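Laminin subunit ALPHA-1 (Mus musculus, PDB 2JD4) forms part of laminin-111, a basement-membrane protein, and through this metal-binding pair of LG domains probably anchors it to the cell surface. Local coordinates at residues Glu214-Arg219 / Asp322-Gly327; Gln223-Phe228 / Thr287-Lys292; Gly235-Ile240 / Leu250-Gly255; Asp246-Glu251 / Thr316-Asn321; Leu258-Asn263 / Ser337-Ala342. The protein carries 4 engineered substitutions. All coordinates share one frame; numbering follows the deposited sequence.

Interaction 1 of 5, residues Glu214-Arg219 / Asp322-Gly327; sequences EGYKVR and DPIYVG
Tyr-216 N donates to Asp-322 O at 2.8 Å, the N-H pointing at the oxygen with an angle of 150° and the donor sitting 46° above the carbonyl plane. The return bond, from Asp-322 N to Tyr-216 O, is weak at 3.3 Å. Together they make Tyr-216 and Asp-322 an antiparallel hydrogen-bonded pair. Tyr-216 O also receives the hydroxyl of Thr-320, whose OG1 in turn accepts from Val-218 N, so the chain just past the pair is tied down by a neighbouring loop. Beside the pair, Gly-215 CA rests 3.6 Å from Asp-322 O. The backbone angles of Gly-215 would press a CB against the carbonyl O of Glu-214, which by itself calls for glycine, and a CB there would also come close to Asp-322 N. Packing begins at Tyr-216 CB, which lies 4.1 Å from Ile-324 CG1. CG of Tyr-216 stands anti to the backbone N (chi1 -168°), and CD1 of Ile-324 comes over one face of the ring, 4.1 Å from that CG. The two side chains cross obliquely, and the far end of the tyrosine leads away from 322-327. Leu-353 and Ile-240 also touch the tyrosine side chain, while Ile-324 adds Leu-238 and Val-212 to its surroundings. The bridge sets the short strand 215-216 against the start of strand 322-326, just after the chain turns a corner at Glu-214. It lies at the surface of the antiparallel beta sandwich of the laminin G domain, a concanavalin-like fold, with Ile-324 buried and Tyr-216 only partly so.

Interaction 2 of 5, residues Gln223-Phe228 / Thr287-Lys292; sequences QITLEF and TLQAHK. Engineered in segment 223-228: Gln-223 (natural residue Asn).
Leu-288 is the main bump of this strand pair, and Leu-226 and Phe-228 form the hollow that takes it. Its CB lies 3.9 Å from Leu-226 CD1, the two leucines running side by side and pointing the same way, while its CD1 reaches Phe-228 CE2 at 4.0 Å, oblique to the ring. With CG of Phe-228 between the backbone N and the carbonyl carbon (chi1 73°), the ring turns back to Leu-288. Further along, the small Ala-290 faces the branched Ile-224, with their CB atoms 4.4 Å apart. Four backbone hydrogen bonds, two at each of the pairs 226/288 and 224/290, hold the register. On the opposite face Thr-225 CG2 presses on Leu-288 O at 3.6 Å, and its OG1 accepts from NE2 of the engineered Gln-223 at 3.2 Å, in the amide plane. An alanine in place of Thr-225 would probably leave the Gln-223 amide without its acceptor and free to turn, and lose the methyl contact with Leu-288 O. His-291 CD2 meets Gln-223 CB at 4.0 Å, its NE2 being bound to Asp-221. Strand 347-353 flanks strand 222-230, strand 296-301 flanks strand 286-293, and Leu-250, Ile-252 and Phe-259 of strands 247-253 and 256-262 cover the apolar face.

Interaction 3 of 5, residues Gly235-Ile240 / Leu250-Gly255; sequences GVLLGI and LEIVDG
Leu-237 and Ile-252 meet at an oblique angle, CD1 of the leucine 3.9 Å from CG1 of the isoleucine. The leucine's CB points toward the partner strand and lies 3.4 Å from Leu-250 O, a tight fit of methylene against carbonyl. Leu-238 stands next to it, its CB 4.4 Å from Leu-250 CB, so two consecutive leucines face one. The backbone explains this: Leu-250 O is gripped by two donors, Leu-237 N and Leu-238 N, each at 3.0 Å, and Leu-237 departs from extended geometry with a psi of -52°. Leu-250 N closes the pair by donating to Leu-238 O. At the other end Gly-235 and Ile-252 exchange two backbone bonds, and Ile-252 CB lies 3.5 Å from Gly-235 O. The opposite face carries Val-236 and Glu-251, with Val-236 CA 4.1 Å from Glu-251 CB. CG of Glu-251 lies between its own backbone N and carbonyl carbon (chi1 42°), and the chain extends beyond it to a buried carboxylate whose hydrogen-bond partners, Ser-339, Ser-340 and His-260, all lie outside the hairpin. On the apolar face, Leu-288 of strand 286-293 packs against both Leu-237 and Leu-250, and Ile-324 lies beside Leu-238. Two residues answering one across antiparallel strands define a classic beta bulge, here within the hairpin of strands 235-241 and 247-253 in the beta sandwich of the second laminin G domain.

Interaction 4 of 5, residues Asp246-Glu251 / Thr316-Asn321; sequences DAIGLE and TSADTN. With MG (magnesium ion), chain D.
Asp-246, just ahead of strand 247-253, meets the loop at Ala-318 and Asp-319, the two chain directions lying 84° apart. This is the metal site of the second laminin G domain, at the rim of its beta sandwich, and it holds magnesium here. Asp-246 and Asp-319 each give one carboxylate oxygen, OD2, at 2.2 Å from the ion; three waters complete the five ligands found. OD2 of Asp-246 does double duty, also accepting the backbone N of Asp-319 at 2.8 Å, on its anti side and 20° out of the carboxylate plane. That bond ties one ligand to the backbone of the other. Asp-246 OD2 and Asp-319 OD2 stand 3.2 Å apart, a closeness of like charges that the ion probably makes tolerable. Asp-319 is the centre of an inverse gamma turn, closed by Thr-320 N donating to Ala-318 O. A second shell steadies the first: Ser-317 OG donates to Asp-319 OD1 at 2.7 Å from above the carboxylate plane, while the metal-bound waters 1 and 2 donate to Asp-246 OD1 and Ser-317 O. Away from the ion the contact turns apolar. Ile-248 CG2 touches Ala-318 CB at 4.3 Å, and Thr-320, whose hydroxyl is taken up by Tyr-216, offers its methyl. With CG2 of Thr-320 anti to the carbonyl carbon and OG1 between the backbone N and the carbonyl carbon (chi1 70°), that CG2 lies 4.0 Å from Asp-246 O and 4.1 Å from Ala-247 CA.

Interaction 5 of 5, residues Leu258-Asn263 / Ser337-Ala342; sequences LFHVNN and SLSSRA. Engineered in segment 337-342: Ser-337 (natural residue Cys).
His-260 turns the CD2 edge of its imidazole to the carbonyl oxygen of Ser-337, and no hydrogen bond spans the two segments. Its CB sits 3.4 Å from Ser-337 O and 3.9 Å from Ser-337 CB. CG, anti to the carbonyl carbon and beside the backbone N (chi1 -51°), keeps 3.6 Å from the same oxygen. CD2 comes closest, 3.3 Å from Ser-337 O, which lies at the ring's edge and near its plane. At the tip NE2 is bound to Glu-251 OE2, with Ser-339 OG 4.3 Å off; that hydroxyl shares the same carboxylate oxygen. On the other flank ND1 is bound to Thr-269 OG1, so both ring nitrogens are held and the rotation of the imidazole is fixed. Ser-337, an engineered residue where the natural one is cysteine, turns OG to 3.7 Å from Asn-262 CB and makes a weak hydrogen bond to Ala-247 O. Loop 337-342 lies over part of the outer side of strand 256-262, which runs between strands 247-253 and 267-272. Phe-259 and Val-261 point away from the loop, toward the inside of the sandwich, where both touch Ile-297 of strand 296-301.

In the fold
All five contacts lie in the second laminin G domain. Interactions 3 and 5 have centres 7 Å apart; Glu-251 belongs to interaction 3, its partners to interaction 5. Interactions 1 and 4, centres 9 Å apart, follow each other along the chain, loop 316-321 running straight into strand 322-326, and Arg-219 N is bonded to Ala-318 O at 2.9 Å. The magnesium of interaction 4 is about 7 Å from the side chain of Asn-262 in interaction 5 and about 11 Å from that of Asp-322 in interaction 1. Interaction 2 faces interaction 3 across the sandwich, Leu-288 CD2 to Leu-250 CD2 at 3.5 Å. Its Lys-292 reaches toward the metal loop, where NZ meets Thr-316 O at 2.7 Å.

Interaction 1 of 5, residues Glu214-Arg219 / Asp322-Gly327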
# COMPACT_ATOMS: atom_id res chain seq x y z
N GLU A 214 -3.34 -15.11 11.07
CA GLU A 214 -3.86 -16.47 11.22
C GLU A 214 -2.80 -17.52 10.90
O GLU A 214 -2.98 -18.71 11.20
CB GLU A 214 -5.10 -16.68 10.33
CG GLU A 214 -4.85 -16.64 8.83
CD GLU A 214 -4.75 -15.23 8.27
OE1 GLU A 214 -4.71 -15.09 7.03
OE2 GLU A 214 -4.71 -14.27 9.07
N GLY A 215 -1.70 -17.09 10.29
CA GLY A 215 -0.62 -18.02 9.97
C GLY A 215 -0.49 -18.41 8.51
O GLY A 215 -1.49 -18.61 7.82
N TYR A 216 0.75 -18.52 8.04
CA TYR A 216 1.01 -18.90 6.66
C TYR A 216 1.78 -20.22 6.67
O TYR A 216 2.69 -20.41 7.48
CB TYR A 216 1.85 -17.82 5.95
CG TYR A 216 1.92 -18.01 4.45
CD1 TYR A 216 0.84 -17.66 3.63
CD2 TYR A 216 3.04 -18.60 3.85
CE1 TYR A 216 0.87 -17.89 2.25
CE2 TYR A 216 3.08 -18.84 2.48
CZ TYR A 216 1.99 -18.48 1.68
OH TYR A 216 2.02 -18.73 0.33
N LYS A 217 1.42 -21.12 5.77
CA LYS A 217 2.08 -22.42 5.68
C LYS A 217 2.91 -22.51 4.40
O LYS A 217 2.36 -22.60 3.30
CB LYS A 217 1.04 -23.55 5.68
CG LYS A 217 0.19 -23.62 6.93
CD LYS A 217 -0.84 -24.73 6.83
CE LYS A 217 -1.77 -24.74 8.03
NZ LYS A 217 -2.80 -25.81 7.92
N VAL A 218 4.23 -22.50 4.54
CA VAL A 218 5.11 -22.57 3.37
C VAL A 218 4.98 -23.92 2.66
O VAL A 218 4.82 -23.98 1.44
CB VAL A 218 6.58 -22.34 3.77
CG1 VAL A 218 7.48 -22.49 2.56
CG2 VAL A 218 6.74 -20.95 4.38
N ARG A 219 5.04 -25.00 3.43
CA ARG A 219 4.92 -26.35 2.89
C ARG A 219 6.05 -26.68 1.91
O ARG A 219 7.20 -26.31 2.13
CB ARG A 219 3.56 -26.53 2.21
CG ARG A 219 2.39 -26.04 3.06
CD ARG A 219 2.22 -26.85 4.33
NE ARG A 219 1.34 -28.00 4.14
CZ ARG A 219 0.05 -27.91 3.83
NH1 ARG A 219 -0.53 -26.73 3.67
NH2 ARG A 219 -0.68 -29.02 3.69
N ASP A 322 2.78 -19.56 10.71
CA ASP A 322 3.00 -18.32 11.42
C ASP A 322 2.93 -17.07 10.54
O ASP A 322 2.85 -17.17 9.31
CB ASP A 322 4.36 -18.40 12.11
CG ASP A 322 4.48 -19.63 13.00
OD1 ASP A 322 4.42 -19.48 14.23
OD2 ASP A 322 4.61 -20.75 12.46
N PRO A 323 2.93 -15.88 11.16
CA PRO A 323 2.87 -14.63 10.40
C PRO A 323 4.10 -14.38 9.53
O PRO A 323 5.15 -14.98 9.74
CB PRO A 323 2.71 -13.57 11.49
CG PRO A 323 2.02 -14.31 12.60
CD PRO A 323 2.77 -15.63 12.60
N ILE A 324 3.94 -13.49 8.56
CA ILE A 324 5.03 -13.14 7.67
C ILE A 324 5.60 -11.81 8.15
O ILE A 324 4.90 -10.79 8.14
CB ILE A 324 4.54 -12.97 6.21
CG1 ILE A 324 3.95 -14.28 5.69
CG2 ILE A 324 5.70 -12.53 5.33
CD1 ILE A 324 3.35 -14.16 4.30
N TYR A 325 6.85 -11.82 8.57
CA TYR A 325 7.50 -10.60 9.04
C TYR A 325 8.29 -9.96 7.91
O TYR A 325 9.15 -10.59 7.30
CB TYR A 325 8.40 -10.90 10.24
CG TYR A 325 7.61 -11.00 11.53
CD1 TYR A 325 6.90 -12.16 11.86
CD2 TYR A 325 7.48 -9.89 12.37
CE1 TYR A 325 6.06 -12.20 12.98
CE2 TYR A 325 6.65 -9.92 13.49
CZ TYR A 325 5.94 -11.07 13.79
OH TYR A 325 5.09 -11.09 14.87
N VAL A 326 7.98 -8.69 7.64
CA VAL A 326 8.64 -7.96 6.56
C VAL A 326 9.51 -6.80 7.04
O VAL A 326 9.06 -5.97 7.82
CB VAL A 326 7.60 -7.39 5.57
CG1 VAL A 326 8.32 -6.77 4.38
CG2 VAL A 326 6.65 -8.50 5.11
N GLY A 327 10.76 -6.77 6.58
CA GLY A 327 11.66 -5.69 6.96
C GLY A 327 12.30 -5.76 8.33
O GLY A 327 13.05 -4.85 8.71

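Interaction 2 of 5, residues Gln223-Phe228 / Thr287-Lys292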
# COMPACT_ATOMS: atom_id res chain seq x y z
N GLN A 223 6.97 -19.45 -4.18
CA GLN A 223 7.80 -18.53 -4.94
C GLN A 223 7.63 -17.12 -4.39
O GLN A 223 6.51 -16.62 -4.30
CB GLN A 223 7.41 -18.55 -6.42
CG GLN A 223 8.38 -17.80 -7.32
CD GLN A 223 7.80 -17.50 -8.69
OE1 GLN A 223 7.30 -18.39 -9.38
NE2 GLN A 223 7.86 -16.23 -9.08
N ILE A 224 8.73 -16.49 -4.00
CA ILE A 224 8.69 -15.13 -3.48
C ILE A 224 9.38 -14.17 -4.45
O ILE A 224 10.52 -14.42 -4.85
CB ILE A 224 9.39 -15.02 -2.10
CG1 ILE A 224 8.63 -15.86 -1.07
CG2 ILE A 224 9.48 -13.56 -1.66
CD1 ILE A 224 9.26 -15.88 0.31
N THR A 225 8.69 -13.10 -4.82
CA THR A 225 9.24 -12.11 -5.74
C THR A 225 9.01 -10.71 -5.17
O THR A 225 7.99 -10.44 -4.55
CB THR A 225 8.58 -12.18 -7.13
OG1 THR A 225 8.78 -13.47 -7.70
CG2 THR A 225 9.17 -11.13 -8.05
N LEU A 226 9.98 -9.82 -5.38
CA LEU A 226 9.87 -8.46 -4.89
C LEU A 226 10.95 -7.59 -5.49
O LEU A 226 11.89 -8.10 -6.10
CB LEU A 226 9.99 -8.44 -3.36
CG LEU A 226 11.31 -8.89 -2.71
CD1 LEU A 226 12.39 -7.81 -2.83
CD2 LEU A 226 11.06 -9.18 -1.24
N GLU A 227 10.81 -6.28 -5.33
CA GLU A 227 11.80 -5.33 -5.80
C GLU A 227 12.18 -4.50 -4.59
O GLU A 227 11.33 -4.19 -3.75
CB GLU A 227 11.21 -4.40 -6.87
CG GLU A 227 10.79 -5.09 -8.15
CD GLU A 227 10.17 -4.13 -9.13
OE1 GLU A 227 10.82 -3.11 -9.45
OE2 GLU A 227 9.04 -4.38 -9.59
N PHE A 228 13.46 -4.15 -4.48
CA PHE A 228 13.90 -3.37 -3.34
C PHE A 228 14.96 -2.35 -3.74
O PHE A 228 15.65 -2.52 -4.74
CB PHE A 228 14.46 -4.29 -2.25
CG PHE A 228 15.81 -4.88 -2.58
CD1 PHE A 228 16.98 -4.17 -2.34
CD2 PHE A 228 15.92 -6.16 -3.14
CE1 PHE A 228 18.24 -4.71 -2.64
CE2 PHE A 228 17.16 -6.71 -3.46
CZ PHE A 228 18.33 -5.98 -3.21
N THR A 287 15.58 -6.51 -8.72
CA THR A 287 14.54 -7.52 -8.68
C THR A 287 15.08 -8.70 -7.89
O THR A 287 16.28 -8.97 -7.89
CB THR A 287 14.13 -7.99 -10.09
OG1 THR A 287 15.25 -8.59 -10.74
CG2 THR A 287 13.63 -6.82 -10.92
N LEU A 288 14.18 -9.39 -7.19
CA LEU A 288 14.59 -10.54 -6.40
C LEU A 288 13.57 -11.67 -6.51
O LEU A 288 12.37 -11.45 -6.37
CB LEU A 288 14.78 -10.12 -4.94
CG LEU A 288 15.35 -11.12 -3.93
CD1 LEU A 288 15.74 -10.36 -2.66
CD2 LEU A 288 14.32 -12.20 -3.61
N GLN A 289 14.07 -12.87 -6.79
CA GLN A 289 13.23 -14.05 -6.91
C GLN A 289 13.82 -15.15 -6.04
O GLN A 289 15.01 -15.41 -6.09
CB GLN A 289 13.19 -14.53 -8.36
CG GLN A 289 12.68 -13.51 -9.37
CD GLN A 289 12.91 -13.96 -10.80
OE1 GLN A 289 12.44 -15.02 -11.22
NE2 GLN A 289 13.63 -13.15 -11.56
N ALA A 290 12.98 -15.77 -5.22
CA ALA A 290 13.44 -16.85 -4.35
C ALA A 290 12.40 -17.96 -4.45
O ALA A 290 11.27 -17.81 -3.98
CB ALA A 290 13.55 -16.36 -2.92
N HIS A 291 12.78 -19.07 -5.08
CA HIS A 291 11.85 -20.18 -5.26
C HIS A 291 12.20 -21.41 -4.44
O HIS A 291 13.33 -21.90 -4.47
CB HIS A 291 11.80 -20.56 -6.75
CG HIS A 291 10.68 -21.50 -7.10
ND1 HIS A 291 10.56 -22.10 -8.33
CD2 HIS A 291 9.60 -21.91 -6.38
CE1 HIS A 291 9.47 -22.84 -8.36
NE2 HIS A 291 8.87 -22.74 -7.19
N LYS A 292 11.22 -21.91 -3.69
CA LYS A 292 11.40 -23.10 -2.88
C LYS A 292 10.54 -24.21 -3.47
O LYS A 292 9.33 -24.05 -3.62
CB LYS A 292 10.97 -22.87 -1.44
CG LYS A 292 11.08 -24.12 -0.56
CD LYS A 292 10.25 -23.98 0.71
CE LYS A 292 10.50 -25.14 1.66
NZ LYS A 292 10.11 -26.46 1.09

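Interaction 3 of 5, residues Gly235-Ile240 / Leu250-Gly255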
# COMPACT_ATOMS: atom_id res chain seq x y z
N GLY A 235 20.15 -5.62 6.26
CA GLY A 235 18.74 -5.47 6.51
C GLY A 235 17.93 -6.70 6.21
O GLY A 235 18.09 -7.33 5.16
N VAL A 236 17.06 -7.07 7.15
CA VAL A 236 16.19 -8.22 6.99
C VAL A 236 15.08 -7.85 6.01
O VAL A 236 14.52 -6.76 6.08
CB VAL A 236 15.55 -8.62 8.33
CG1 VAL A 236 14.51 -9.72 8.10
CG2 VAL A 236 16.63 -9.08 9.32
N LEU A 237 14.75 -8.76 5.10
CA LEU A 237 13.69 -8.51 4.13
C LEU A 237 12.41 -9.27 4.49
O LEU A 237 11.33 -8.68 4.57
CB LEU A 237 14.15 -8.91 2.72
CG LEU A 237 15.26 -8.04 2.11
CD1 LEU A 237 15.79 -8.68 0.83
CD2 LEU A 237 14.70 -6.63 1.82
N LEU A 238 12.53 -10.58 4.72
CA LEU A 238 11.36 -11.38 5.04
C LEU A 238 11.68 -12.65 5.83
O LEU A 238 12.74 -13.26 5.65
CB LEU A 238 10.62 -11.73 3.74
CG LEU A 238 9.29 -12.50 3.77
CD1 LEU A 238 8.45 -12.10 2.57
CD2 LEU A 238 9.56 -14.01 3.78
N GLY A 239 10.75 -13.03 6.70
CA GLY A 239 10.91 -14.22 7.51
C GLY A 239 9.58 -14.83 7.93
O GLY A 239 8.64 -14.13 8.30
N ILE A 240 9.49 -16.16 7.83
CA ILE A 240 8.29 -16.89 8.24
C ILE A 240 8.84 -18.06 9.05
O ILE A 240 9.50 -18.94 8.50
CB ILE A 240 7.50 -17.44 7.03
CG1 ILE A 240 7.16 -16.28 6.08
CG2 ILE A 240 6.22 -18.11 7.51
CD1 ILE A 240 6.45 -16.74 4.81
N LEU A 250 14.82 -14.37 4.22
CA LEU A 250 15.46 -13.62 3.13
C LEU A 250 16.05 -12.37 3.79
O LEU A 250 15.34 -11.63 4.47
CB LEU A 250 14.41 -13.22 2.09
CG LEU A 250 14.85 -12.96 0.65
CD1 LEU A 250 15.38 -14.25 0.04
CD2 LEU A 250 13.66 -12.45 -0.17
N GLU A 251 17.35 -12.15 3.61
CA GLU A 251 18.01 -11.01 4.23
C GLU A 251 19.24 -10.52 3.47
O GLU A 251 19.81 -11.25 2.66
CB GLU A 251 18.43 -11.37 5.66
CG GLU A 251 19.02 -12.77 5.78
CD GLU A 251 19.60 -13.10 7.16
OE1 GLU A 251 19.14 -12.55 8.18
OE2 GLU A 251 20.52 -13.95 7.21
N ILE A 252 19.62 -9.28 3.74
CA ILE A 252 20.79 -8.66 3.14
C ILE A 252 21.82 -8.53 4.25
O ILE A 252 21.58 -7.85 5.25
CB ILE A 252 20.47 -7.24 2.58
CG1 ILE A 252 19.39 -7.32 1.51
CG2 ILE A 252 21.73 -6.62 2.01
CD1 ILE A 252 19.03 -5.97 0.90
N VAL A 253 22.97 -9.19 4.10
CA VAL A 253 24.03 -9.14 5.10
C VAL A 253 25.35 -8.81 4.41
O VAL A 253 25.84 -9.58 3.59
CB VAL A 253 24.16 -10.49 5.85
CG1 VAL A 253 25.32 -10.43 6.83
CG2 VAL A 253 22.86 -10.80 6.58
N ASP A 254 25.92 -7.66 4.75
CA ASP A 254 27.18 -7.20 4.19
C ASP A 254 27.18 -7.11 2.66
O ASP A 254 28.15 -7.51 2.01
CB ASP A 254 28.32 -8.11 4.64
CG ASP A 254 28.50 -8.11 6.15
OD1 ASP A 254 28.56 -7.01 6.74
OD2 ASP A 254 28.58 -9.20 6.74
N GLY A 255 26.09 -6.59 2.10
CA GLY A 255 26.01 -6.45 0.66
C GLY A 255 25.58 -7.67 -0.12
O GLY A 255 25.43 -7.60 -1.34

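Interaction 4 of 5, residues Asp246-Glu251 / Thr316-Asn321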
# COMPACT_ATOMS: atom_id res chain seq x y z
N ASP A 246 11.29 -25.57 11.66
CA ASP A 246 10.87 -25.23 10.30
C ASP A 246 10.73 -23.71 10.07
O ASP A 246 10.00 -23.04 10.80
CB ASP A 246 9.55 -25.93 9.97
CG ASP A 246 9.72 -27.43 9.79
OD1 ASP A 246 10.74 -27.98 10.26
OD2 ASP A 246 8.83 -28.06 9.19
N ALA A 247 11.43 -23.19 9.06
CA ALA A 247 11.37 -21.76 8.75
C ALA A 247 12.12 -21.38 7.47
O ALA A 247 12.93 -22.15 6.96
CB ALA A 247 11.93 -20.96 9.92
N ILE A 248 11.82 -20.18 6.96
CA ILE A 248 12.49 -19.65 5.77
C ILE A 248 12.82 -18.18 6.02
O ILE A 248 12.12 -17.51 6.79
CB ILE A 248 11.62 -19.75 4.49
CG1 ILE A 248 10.42 -18.80 4.58
CG2 ILE A 248 11.15 -21.18 4.29
CD1 ILE A 248 9.67 -18.67 3.27
N GLY A 249 13.87 -17.67 5.39
CA GLY A 249 14.25 -16.28 5.58
C GLY A 249 14.98 -15.68 4.39
O GLY A 249 15.65 -16.38 3.64
N LEU A 250 14.82 -14.37 4.22
CA LEU A 250 15.46 -13.62 3.13
C LEU A 250 16.05 -12.37 3.79
O LEU A 250 15.34 -11.63 4.47
CB LEU A 250 14.41 -13.22 2.09
CG LEU A 250 14.85 -12.96 0.65
CD1 LEU A 250 15.38 -14.25 0.04
CD2 LEU A 250 13.66 -12.45 -0.17
N GLU A 251 17.35 -12.15 3.61
CA GLU A 251 18.01 -11.01 4.23
C GLU A 251 19.24 -10.52 3.47
O GLU A 251 19.81 -11.25 2.66
CB GLU A 251 18.43 -11.37 5.66
CG GLU A 251 19.02 -12.77 5.78
CD GLU A 251 19.60 -13.10 7.16
OE1 GLU A 251 19.14 -12.55 8.18
OE2 GLU A 251 20.52 -13.95 7.21
N THR A 316 11.26 -32.22 3.01
CA THR A 316 11.04 -31.19 2.00
C THR A 316 9.99 -30.14 2.34
O THR A 316 9.87 -29.13 1.65
CB THR A 316 10.66 -31.83 0.65
OG1 THR A 316 9.52 -32.67 0.82
CG2 THR A 316 11.82 -32.65 0.10
N SER A 317 9.22 -30.38 3.40
CA SER A 317 8.17 -29.43 3.77
C SER A 317 8.58 -28.48 4.89
O SER A 317 9.06 -28.91 5.94
CB SER A 317 6.91 -30.18 4.18
OG SER A 317 5.90 -29.29 4.65
N ALA A 318 8.42 -27.18 4.65
CA ALA A 318 8.73 -26.18 5.66
C ALA A 318 7.39 -25.97 6.35
O ALA A 318 6.56 -25.17 5.92
CB ALA A 318 9.20 -24.89 5.01
N ASP A 319 7.18 -26.73 7.42
CA ASP A 319 5.92 -26.67 8.13
C ASP A 319 5.76 -25.47 9.05
O ASP A 319 5.82 -25.59 10.27
CB ASP A 319 5.71 -27.97 8.90
CG ASP A 319 5.70 -29.17 7.97
OD1 ASP A 319 4.80 -29.25 7.11
OD2 ASP A 319 6.60 -30.02 8.09
N THR A 320 5.56 -24.31 8.43
CA THR A 320 5.34 -23.09 9.17
C THR A 320 3.83 -22.94 9.28
O THR A 320 3.08 -23.58 8.56
CB THR A 320 5.90 -21.85 8.43
OG1 THR A 320 5.09 -21.59 7.26
CG2 THR A 320 7.34 -22.09 8.00
N ASN A 321 3.40 -22.08 10.20
CA ASN A 321 1.99 -21.81 10.41
C ASN A 321 2.06 -20.55 11.24
O ASN A 321 1.48 -20.47 12.33
CB ASN A 321 1.33 -22.94 11.19
CG ASN A 321 -0.18 -22.97 11.02
OD1 ASN A 321 -0.86 -23.81 11.59
ND2 ASN A 321 -0.70 -22.04 10.22
MG MG D . 8.44 -30.25 9.28
O HOH W 1 10.39 -30.50 10.34
O HOH W 2 9.38 -31.00 7.48
O HOH W 3 7.39 -29.80 10.92

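Interaction 5 of 5, residues Leu258-Asn263 / Ser337-Ala342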
# COMPACT_ATOMS: atom_id res chain seq x y z
N LEU A 258 20.89 -13.40 1.13
CA LEU A 258 20.85 -14.78 1.59
C LEU A 258 19.41 -15.28 1.68
O LEU A 258 18.52 -14.57 2.16
CB LEU A 258 21.50 -14.90 2.97
CG LEU A 258 22.87 -14.28 3.17
CD1 LEU A 258 23.34 -14.51 4.60
CD2 LEU A 258 23.86 -14.87 2.17
N PHE A 259 19.20 -16.51 1.21
CA PHE A 259 17.90 -17.16 1.23
C PHE A 259 18.09 -18.46 2.02
O PHE A 259 18.69 -19.41 1.51
CB PHE A 259 17.46 -17.44 -0.21
CG PHE A 259 16.16 -18.20 -0.33
CD1 PHE A 259 15.12 -18.00 0.58
CD2 PHE A 259 15.95 -19.07 -1.39
CE1 PHE A 259 13.90 -18.64 0.42
CE2 PHE A 259 14.73 -19.72 -1.56
CZ PHE A 259 13.70 -19.51 -0.65
N HIS A 260 17.61 -18.49 3.26
CA HIS A 260 17.74 -19.66 4.13
C HIS A 260 16.45 -20.45 4.17
O HIS A 260 15.36 -19.89 4.14
CB HIS A 260 18.07 -19.26 5.56
CG HIS A 260 19.23 -18.33 5.69
ND1 HIS A 260 20.53 -18.71 5.42
CD2 HIS A 260 19.29 -17.03 6.09
CE1 HIS A 260 21.34 -17.69 5.64
NE2 HIS A 260 20.61 -16.66 6.05
N VAL A 261 16.57 -21.77 4.27
CA VAL A 261 15.41 -22.63 4.36
C VAL A 261 15.73 -23.80 5.28
O VAL A 261 16.84 -24.33 5.25
CB VAL A 261 15.02 -23.17 2.96
CG1 VAL A 261 14.01 -24.30 3.10
CG2 VAL A 261 14.43 -22.05 2.12
N ASN A 262 14.77 -24.19 6.11
CA ASN A 262 14.97 -25.32 7.02
C ASN A 262 13.70 -26.16 7.06
O ASN A 262 12.66 -25.72 7.56
CB ASN A 262 15.31 -24.85 8.43
CG ASN A 262 15.81 -25.99 9.31
OD1 ASN A 262 15.22 -27.07 9.33
ND2 ASN A 262 16.90 -25.75 10.04
N ASN A 263 13.79 -27.37 6.52
CA ASN A 263 12.66 -28.29 6.47
C ASN A 263 12.67 -29.28 7.64
O ASN A 263 11.99 -30.31 7.60
CB ASN A 263 12.67 -29.05 5.15
CG ASN A 263 12.64 -28.11 3.95
OD1 ASN A 263 11.75 -27.27 3.84
ND2 ASN A 263 13.60 -28.26 3.04
N SER A 337 15.28 -19.09 10.54
CA SER A 337 16.03 -19.04 9.29
C SER A 337 16.47 -17.63 8.89
O SER A 337 16.42 -17.25 7.72
CB SER A 337 15.24 -19.71 8.16
OG SER A 337 15.16 -21.11 8.38
N LEU A 338 16.90 -16.86 9.89
CA LEU A 338 17.42 -15.51 9.69
C LEU A 338 18.61 -15.36 10.63
O LEU A 338 18.50 -15.59 11.83
CB LEU A 338 16.36 -14.45 10.03
CG LEU A 338 15.31 -14.16 8.95
CD1 LEU A 338 14.31 -13.12 9.45
CD2 LEU A 338 16.01 -13.66 7.68
N SER A 339 19.77 -14.99 10.10
CA SER A 339 20.95 -14.80 10.94
C SER A 339 20.99 -13.37 11.48
O SER A 339 21.51 -13.11 12.57
CB SER A 339 22.24 -15.11 10.17
OG SER A 339 22.42 -14.23 9.07
N SER A 340 20.42 -12.44 10.72
CA SER A 340 20.40 -11.04 11.11
C SER A 340 19.13 -10.63 11.84
O SER A 340 18.09 -11.28 11.73
CB SER A 340 20.57 -10.13 9.88
OG SER A 340 20.43 -8.77 10.25
N ARG A 341 19.24 -9.52 12.57
CA ARG A 341 18.16 -8.96 13.36
C ARG A 341 17.98 -7.47 13.00
O ARG A 341 17.10 -6.79 13.54
CB ARG A 341 18.52 -9.12 14.83
CG ARG A 341 17.43 -8.86 15.83
CD ARG A 341 17.93 -9.19 17.24
NE ARG A 341 18.15 -10.63 17.45
CZ ARG A 341 17.19 -11.50 17.74
NH1 ARG A 341 15.93 -11.10 17.85
NH2 ARG A 341 17.48 -12.78 17.94
N ALA A 342 18.81 -6.98 12.08
CA ALA A 342 18.78 -5.58 11.67
C ALA A 342 17.59 -5.22 10.78
O ALA A 342 17.36 -5.87 9.76
CB ALA A 342 20.09 -5.24 10.94